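Local coordinates for leucine-rich repeat protein (Bacteroides thetaiotaomicron, PDB 4ECN) that is of unknown function but probably binds other proteins outside the cell through its leucine-rich repeats, at residues Y644-V649 against I673-V678; G214-V219 against E242-I247. One frame throughout, in Å; residues are numbered along the deposited sequence.

How the contacts relate
The two contacts belong to different architectures in widely separated parts of one chain. Contact 2 (214-219 with 242-247) is antiparallel and lies in a DUF4458 domain of the transthyretin clan; contact 1 (644-649 with 673-678) is parallel and lies in the second leucine-rich-repeat sheet. Their centres are about 74 Å apart, on opposite sides of the chain's centre, and their nearest atoms about 58 Å apart, so neither touches the other. No active site is known. The sodium ion, held at Gln314 and Val317, sits where the first repeat sheet begins and involves neither contact. Both pairings use backbone bonds to lay strands side by side, with apolar side chains packed on one face.

Contact 1 (Y644-V649 against I673-V678); sequences YVMGSV and INASTV
Asn674 gives its side-chain ND2 to the carbonyl O of Tyr644 at 2.8 Å, the acceptor lying close to the amide plane. Asparagine suits this place because its amide offers both a donor and an acceptor: OD1 accepts a weak bond from Asn639 N. A chi1 of 54° sets CG between the backbone N and the carbonyl carbon, and from there ND2 reaches Tyr644 O. The backbone pairing begins with Met646 N bonded to Asn674 O at 2.8 Å. It then proceeds with Ser676 N to Met646 O, Thr677 N to Gly647 O at 3.1 Å, and Val649 N to Thr677 O at 3.0 Å, while both chains turn a corner at Gly647 and Ser676. At the margin a water bridges Val645 O and Ser676 OG.

Packing gathers on the face of Met646, Ala675, Val649 and Val678. The selenomethionine Met646 bends at its last torsion, and its CE touches Ile673 CG2 and Ala675 CB, each at 3.8 Å; a residue as small as alanine probably leaves space for the long side chain. Val649 CG2 meets Ile673 CG2 tip to tip at 3.8 Å and lies alongside Val678 CG2. Ser648 and Thr677, on the other face, touch through CB atoms. Like residues paired in register, Val649 beside Val678, with each strand hydrogen-bonded to the next, mark consecutive turns of a leucine-rich-repeat solenoid.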
ATOM      1  N   TYR A 644      19.891  -7.988  27.786  1.00 52.64           N
ATOM      2  CA  TYR A 644      19.521  -7.864  26.378  1.00 51.83           C
ATOM      3  C   TYR A 644      20.175  -6.599  25.815  1.00 51.74           C
ATOM      4  O   TYR A 644      20.079  -5.519  26.406  1.00 51.40           O
ATOM      5  CB  TYR A 644      17.980  -7.883  26.120  1.00 54.67           C
ATOM      6  CG  TYR A 644      17.650  -7.660  24.652  1.00 59.53           C
ATOM      7  CD1 TYR A 644      17.969  -8.619  23.691  1.00 62.18           C
ATOM      8  CD2 TYR A 644      17.161  -6.429  24.202  1.00 60.94           C
ATOM      9  CE1 TYR A 644      17.789  -8.374  22.326  1.00 62.89           C
ATOM     10  CE2 TYR A 644      16.957  -6.181  22.836  1.00 61.43           C
ATOM     11  CZ  TYR A 644      17.268  -7.162  21.903  1.00 71.23           C
ATOM     12  OH  TYR A 644      17.080  -6.953  20.551  1.00 75.62           O
ATOM     13  N   VAL A 645      20.828  -6.738  24.659  1.00 44.70           N
ATOM     14  CA  VAL A 645      21.511  -5.613  24.039  1.00 42.46           C
ATOM     15  C   VAL A 645      20.750  -5.209  22.779  1.00 45.13           C
ATOM     16  O   VAL A 645      20.771  -5.930  21.768  1.00 44.24           O
ATOM     17  CB  VAL A 645      23.015  -5.938  23.744  1.00 44.62           C
ATOM     18  CG1 VAL A 645      23.710  -4.790  23.028  1.00 43.50           C
ATOM     19  CG2 VAL A 645      23.761  -6.290  25.024  1.00 44.56           C
HETATM   20  N   MSE A 646      20.103  -4.020  22.844  1.00 41.25           N
HETATM   21  CA  MSE A 646      19.391  -3.390  21.717  1.00 39.64           C
HETATM   22  C   MSE A 646      20.327  -3.189  20.532  1.00 44.48           C
HETATM   23  O   MSE A 646      21.542  -3.076  20.726  1.00 45.13           O
HETATM   24  CB  MSE A 646      18.802  -2.036  22.121  1.00 41.03           C
HETATM   25  CG  MSE A 646      17.912  -2.079  23.347  1.00 48.17           C
HETATM   26 SE   MSE A 646      17.251  -0.278  23.743  0.75 55.72          SE
HETATM   27  CE  MSE A 646      18.951   0.664  24.168  1.00 52.16           C
ATOM     28  N   GLY A 647      19.778  -3.148  19.326  1.00 40.62           N
ATOM     29  CA  GLY A 647      20.580  -2.926  18.130  1.00 40.36           C
ATOM     30  C   GLY A 647      21.174  -1.528  18.065  1.00 46.71           C
ATOM     31  O   GLY A 647      22.359  -1.374  17.728  1.00 47.94           O
ATOM     32  N   SER A 648      20.364  -0.491  18.412  1.00 42.34           N
ATOM     33  CA  SER A 648      20.827   0.887  18.333  1.00 42.11           C
ATOM     34  C   SER A 648      19.883   1.957  18.967  1.00 48.73           C
ATOM     35  O   SER A 648      18.674   1.744  19.120  1.00 49.53           O
ATOM     36  CB  SER A 648      20.997   1.263  16.864  1.00 43.67           C
ATOM     37  OG  SER A 648      19.805   1.054  16.119  1.00 45.48           O
ATOM     38  N   VAL A 649      20.457   3.139  19.261  1.00 43.59           N
ATOM     39  CA  VAL A 649      19.717   4.325  19.667  1.00 43.06           C
ATOM     40  C   VAL A 649      20.144   5.417  18.724  1.00 45.11           C
ATOM     41  O   VAL A 649      21.353   5.551  18.477  1.00 47.05           O
ATOM     42  CB  VAL A 649      19.848   4.736  21.149  1.00 48.03           C
ATOM     43  CG1 VAL A 649      19.084   3.787  22.044  1.00 48.62           C
ATOM     44  CG2 VAL A 649      21.303   4.859  21.589  1.00 48.12           C
ATOM     45  N   ILE A 673      23.651   2.829  28.328  1.00 44.08           N
ATOM     46  CA  ILE A 673      22.795   2.375  27.218  1.00 43.13           C
ATOM     47  C   ILE A 673      23.166   0.936  26.817  1.00 49.34           C
ATOM     48  O   ILE A 673      24.332   0.663  26.500  1.00 49.02           O
ATOM     49  CB  ILE A 673      22.885   3.320  25.966  1.00 44.99           C
ATOM     50  CG1 ILE A 673      22.841   4.836  26.323  1.00 44.44           C
ATOM     51  CG2 ILE A 673      21.857   2.934  24.873  1.00 45.50           C
ATOM     52  CD1 ILE A 673      23.035   5.784  25.175  1.00 39.73           C
ATOM     53  N   ASN A 674      22.165   0.037  26.761  1.00 46.51           N
ATOM     54  CA  ASN A 674      22.365  -1.347  26.344  1.00 46.04           C
ATOM     55  C   ASN A 674      22.101  -1.460  24.830  1.00 49.47           C
ATOM     56  O   ASN A 674      21.067  -1.968  24.416  1.00 50.10           O
ATOM     57  CB  ASN A 674      21.470  -2.278  27.158  1.00 47.92           C
ATOM     58  CG  ASN A 674      20.003  -1.912  27.136  1.00 61.60           C
ATOM     59  OD1 ASN A 674      19.589  -0.823  27.543  1.00 54.15           O
ATOM     60  ND2 ASN A 674      19.185  -2.827  26.667  1.00 55.71           N
ATOM     61  N   ALA A 675      23.033  -0.947  24.004  1.00 44.32           N
ATOM     62  CA  ALA A 675      22.899  -0.925  22.550  1.00 42.57           C
ATOM     63  C   ALA A 675      24.251  -0.997  21.865  1.00 45.43           C
ATOM     64  O   ALA A 675      25.214  -0.372  22.321  1.00 43.53           O
ATOM     65  CB  ALA A 675      22.170   0.330  22.104  1.00 43.03           C
ATOM     66  N   SER A 676      24.309  -1.760  20.745  1.00 41.65           N
ATOM     67  CA  SER A 676      25.525  -1.978  19.965  1.00 40.30           C
ATOM     68  C   SER A 676      25.946  -0.716  19.228  1.00 41.60           C
ATOM     69  O   SER A 676      27.134  -0.449  19.162  1.00 40.66           O
ATOM     70  CB  SER A 676      25.319  -3.112  18.970  1.00 44.05           C
ATOM     71  OG  SER A 676      24.870  -4.290  19.625  1.00 51.36           O
ATOM     72  N   THR A 677      24.984   0.068  18.689  1.00 37.62           N
ATOM     73  CA  THR A 677      25.269   1.304  17.957  1.00 36.58           C
ATOM     74  C   THR A 677      24.592   2.499  18.656  1.00 41.53           C
ATOM     75  O   THR A 677      23.416   2.445  19.033  1.00 41.23           O
ATOM     76  CB  THR A 677      24.842   1.194  16.481  1.00 41.35           C
ATOM     77  OG1 THR A 677      25.534   0.106  15.854  1.00 41.71           O
ATOM     78  CG2 THR A 677      25.119   2.463  15.700  1.00 36.64           C
ATOM     79  N   VAL A 678      25.374   3.580  18.839  1.00 38.66           N
ATOM     80  CA  VAL A 678      24.920   4.822  19.467  1.00 37.84           C
ATOM     81  C   VAL A 678      25.217   5.936  18.487  1.00 40.12           C
ATOM     82  O   VAL A 678      26.380   6.116  18.124  1.00 40.19           O
ATOM     83  CB  VAL A 678      25.537   5.063  20.867  1.00 40.91           C
ATOM     84  CG1 VAL A 678      25.137   6.426  21.415  1.00 40.74           C
ATOM     85  CG2 VAL A 678      25.132   3.956  21.834  1.00 40.63           C
TER
HETATM   86  O   HOH W   1      22.464  -6.403  19.068  1.00 61.19           O

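Contact 2 (G214-V219 against E242-I247); sequences GTYQVV and ESFTVI
The ring of Phe244 lies under Tyr216 CB, which stands 3.5 Å above the ring plane, offset toward the rim near CZ. The methylene makes a CH-pi contact, 3.8 Å from the ring centroid. The tyrosine ring itself is nearly parallel to the phenylalanine ring (15°) but slid so far that the two barely overlap, their centroids 5.7 Å apart. Phe244 CG sits between backbone N and carbonyl carbon (chi1 62°), and the ring lies against the neighbouring strand, where CE1 also meets Val218 CG2 at 4.1 Å. An alanine here would probably open a gap beneath Tyr216 CB and take from Val218 CG2 its contact with Phe244 CE1.

Val246 CG2 packs on Tyr216 CE1 at 3.9 Å, while the tyrosine hydroxyl bonds to Pro212 O. Val162, on the neighbouring strand 157-164, touches both aromatic residues, and Val133 of strand 130-139 packs against Phe244 and Val246. On the other face a weak hydrogen bond joins Thr215 OG1 and Thr245 OG1.

Between the faces the antiparallel backbones join by two reciprocal pairs of bonds, Tyr216 with Phe244 and Gly214 with Val246; Val246 N to Gly214 O, 2.7 Å, is almost straight. Beyond the Tyr216-Phe244 pair, a water links Val218 N to Glu242 O. Backbone bonds thus fix the register, and the aliphatic-aromatic and hydroxyl-bearing faces imply one side turned to the domain interior and the other more open to solvent.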
ATOM      1  N   GLY A 214     -25.782 -20.758 -32.741  1.00 54.65           N
ATOM      2  CA  GLY A 214     -24.916 -21.630 -31.963  1.00 53.55           C
ATOM      3  C   GLY A 214     -25.727 -22.442 -30.986  1.00 57.10           C
ATOM      4  O   GLY A 214     -26.962 -22.396 -31.008  1.00 56.73           O
ATOM      5  N   THR A 215     -25.030 -23.189 -30.125  1.00 53.62           N
ATOM      6  CA  THR A 215     -25.664 -24.033 -29.117  1.00 53.20           C
ATOM      7  C   THR A 215     -25.451 -23.367 -27.767  1.00 55.18           C
ATOM      8  O   THR A 215     -24.366 -22.860 -27.467  1.00 53.62           O
ATOM      9  CB  THR A 215     -25.128 -25.469 -29.194  1.00 59.44           C
ATOM     10  OG1 THR A 215     -25.419 -25.985 -30.499  1.00 60.42           O
ATOM     11  CG2 THR A 215     -25.735 -26.394 -28.131  1.00 55.80           C
ATOM     12  N   TYR A 216     -26.523 -23.336 -26.981  1.00 51.05           N
ATOM     13  CA  TYR A 216     -26.546 -22.699 -25.680  1.00 49.92           C
ATOM     14  C   TYR A 216     -27.141 -23.563 -24.608  1.00 51.32           C
ATOM     15  O   TYR A 216     -27.808 -24.547 -24.898  1.00 50.54           O
ATOM     16  CB  TYR A 216     -27.404 -21.415 -25.756  1.00 50.92           C
ATOM     17  CG  TYR A 216     -26.894 -20.361 -26.695  1.00 52.33           C
ATOM     18  CD1 TYR A 216     -27.102 -20.464 -28.071  1.00 55.15           C
ATOM     19  CD2 TYR A 216     -26.285 -19.211 -26.212  1.00 52.51           C
ATOM     20  CE1 TYR A 216     -26.638 -19.485 -28.947  1.00 56.64           C
ATOM     21  CE2 TYR A 216     -25.821 -18.221 -27.076  1.00 53.64           C
ATOM     22  CZ  TYR A 216     -26.004 -18.363 -28.442  1.00 62.27           C
ATOM     23  OH  TYR A 216     -25.549 -17.395 -29.288  1.00 64.50           O
ATOM     24  N   GLN A 217     -26.989 -23.100 -23.367  1.00 46.92           N
ATOM     25  CA  GLN A 217     -27.616 -23.585 -22.153  1.00 46.73           C
ATOM     26  C   GLN A 217     -27.931 -22.405 -21.254  1.00 51.62           C
ATOM     27  O   GLN A 217     -27.100 -21.489 -21.153  1.00 51.77           O
ATOM     28  CB  GLN A 217     -26.747 -24.597 -21.413  1.00 47.61           C
ATOM     29  CG  GLN A 217     -26.698 -25.989 -22.001  1.00 62.01           C
ATOM     30  CD  GLN A 217     -25.857 -26.847 -21.102  1.00 79.76           C
ATOM     31  OE1 GLN A 217     -24.613 -26.776 -21.122  1.00 78.71           O
ATOM     32  NE2 GLN A 217     -26.522 -27.603 -20.224  1.00 61.63           N
ATOM     33  N   VAL A 218     -29.105 -22.418 -20.585  1.00 46.96           N
ATOM     34  CA  VAL A 218     -29.415 -21.391 -19.599  1.00 45.88           C
ATOM     35  C   VAL A 218     -28.547 -21.743 -18.378  1.00 48.87           C
ATOM     36  O   VAL A 218     -28.546 -22.897 -17.946  1.00 49.51           O
ATOM     37  CB  VAL A 218     -30.927 -21.242 -19.296  1.00 50.23           C
ATOM     38  CG1 VAL A 218     -31.164 -20.281 -18.131  1.00 49.94           C
ATOM     39  CG2 VAL A 218     -31.671 -20.738 -20.529  1.00 50.25           C
ATOM     40  N   VAL A 219     -27.733 -20.785 -17.900  1.00 42.98           N
ATOM     41  CA  VAL A 219     -26.788 -21.028 -16.814  1.00 41.50           C
ATOM     42  C   VAL A 219     -27.185 -20.244 -15.516  1.00 46.11           C
ATOM     43  O   VAL A 219     -26.595 -20.478 -14.451  1.00 45.28           O
ATOM     44  CB  VAL A 219     -25.327 -20.705 -17.249  1.00 43.60           C
ATOM     45  CG1 VAL A 219     -24.864 -21.680 -18.327  1.00 43.51           C
ATOM     46  CG2 VAL A 219     -25.146 -19.254 -17.698  1.00 42.05           C
ATOM     47  N   GLU A 242     -31.548 -27.407 -20.222  1.00 61.55           N
ATOM     48  CA  GLU A 242     -31.392 -28.315 -21.356  1.00 61.00           C
ATOM     49  C   GLU A 242     -30.926 -27.528 -22.585  1.00 63.67           C
ATOM     50  O   GLU A 242     -31.426 -26.435 -22.850  1.00 63.43           O
ATOM     51  CB  GLU A 242     -32.696 -29.068 -21.623  1.00 62.64           C
ATOM     52  CG  GLU A 242     -32.977 -30.136 -20.584  1.00 69.15           C
ATOM     53  CD  GLU A 242     -32.025 -31.312 -20.649  1.00 98.17           C
ATOM     54  OE1 GLU A 242     -32.061 -32.059 -21.656  1.00 92.88           O
ATOM     55  OE2 GLU A 242     -31.237 -31.482 -19.690  1.00103.58           O
ATOM     56  N   SER A 243     -29.911 -28.072 -23.276  1.00 58.92           N
ATOM     57  CA  SER A 243     -29.242 -27.482 -24.436  1.00 57.18           C
ATOM     58  C   SER A 243     -30.209 -27.202 -25.571  1.00 59.56           C
ATOM     59  O   SER A 243     -31.047 -28.036 -25.895  1.00 61.39           O
ATOM     60  CB  SER A 243     -28.137 -28.401 -24.937  1.00 59.93           C
ATOM     61  OG  SER A 243     -27.575 -29.131 -23.857  1.00 70.92           O
ATOM     62  N   PHE A 244     -30.119 -26.006 -26.129  1.00 52.99           N
ATOM     63  CA  PHE A 244     -30.925 -25.595 -27.256  1.00 52.36           C
ATOM     64  C   PHE A 244     -29.995 -25.067 -28.324  1.00 59.35           C
ATOM     65  O   PHE A 244     -28.861 -24.685 -28.017  1.00 58.87           O
ATOM     66  CB  PHE A 244     -31.992 -24.580 -26.852  1.00 52.92           C
ATOM     67  CG  PHE A 244     -31.511 -23.259 -26.301  1.00 52.87           C
ATOM     68  CD1 PHE A 244     -31.267 -23.101 -24.940  1.00 54.17           C
ATOM     69  CD2 PHE A 244     -31.393 -22.144 -27.125  1.00 53.94           C
ATOM     70  CE1 PHE A 244     -30.879 -21.867 -24.425  1.00 54.02           C
ATOM     71  CE2 PHE A 244     -31.009 -20.904 -26.605  1.00 55.13           C
ATOM     72  CZ  PHE A 244     -30.774 -20.770 -25.257  1.00 52.50           C
ATOM     73  N   THR A 245     -30.442 -25.074 -29.577  1.00 57.92           N
ATOM     74  CA  THR A 245     -29.586 -24.630 -30.665  1.00 58.17           C
ATOM     75  C   THR A 245     -30.307 -23.521 -31.446  1.00 64.18           C
ATOM     76  O   THR A 245     -31.502 -23.639 -31.714  1.00 64.03           O
ATOM     77  CB  THR A 245     -29.217 -25.848 -31.538  1.00 61.10           C
ATOM     78  OG1 THR A 245     -28.735 -26.913 -30.698  1.00 56.31           O
ATOM     79  CG2 THR A 245     -28.199 -25.522 -32.625  1.00 56.99           C
ATOM     80  N   VAL A 246     -29.571 -22.441 -31.789  1.00 61.19           N
ATOM     81  CA  VAL A 246     -30.067 -21.303 -32.571  1.00 61.12           C
ATOM     82  C   VAL A 246     -29.583 -21.464 -34.014  1.00 67.46           C
ATOM     83  O   VAL A 246     -28.393 -21.703 -34.247  1.00 67.13           O
ATOM     84  CB  VAL A 246     -29.630 -19.947 -31.964  1.00 64.06           C
ATOM     85  CG1 VAL A 246     -30.077 -18.780 -32.826  1.00 63.47           C
ATOM     86  CG2 VAL A 246     -30.143 -19.781 -30.539  1.00 63.84           C
ATOM     87  N   ILE A 247     -30.516 -21.338 -34.973  1.00 66.11           N
ATOM     88  CA  ILE A 247     -30.236 -21.461 -36.407  1.00 67.02           C
ATOM     89  C   ILE A 247     -30.358 -20.094 -37.041  1.00 72.20           C
ATOM     90  O   ILE A 247     -31.279 -19.360 -36.690  1.00 72.00           O
ATOM     91  CB  ILE A 247     -31.188 -22.503 -37.089  1.00 70.57           C
ATOM     92  CG1 ILE A 247     -31.303 -23.854 -36.318  1.00 70.43           C
ATOM     93  CG2 ILE A 247     -30.876 -22.701 -38.576  1.00 71.73           C
ATOM     94  CD1 ILE A 247     -30.013 -24.633 -36.050  1.00 78.50           C
TER
HETATM   95  O   HOH W   2     -31.303 -24.134 -21.498  1.00 38.98           O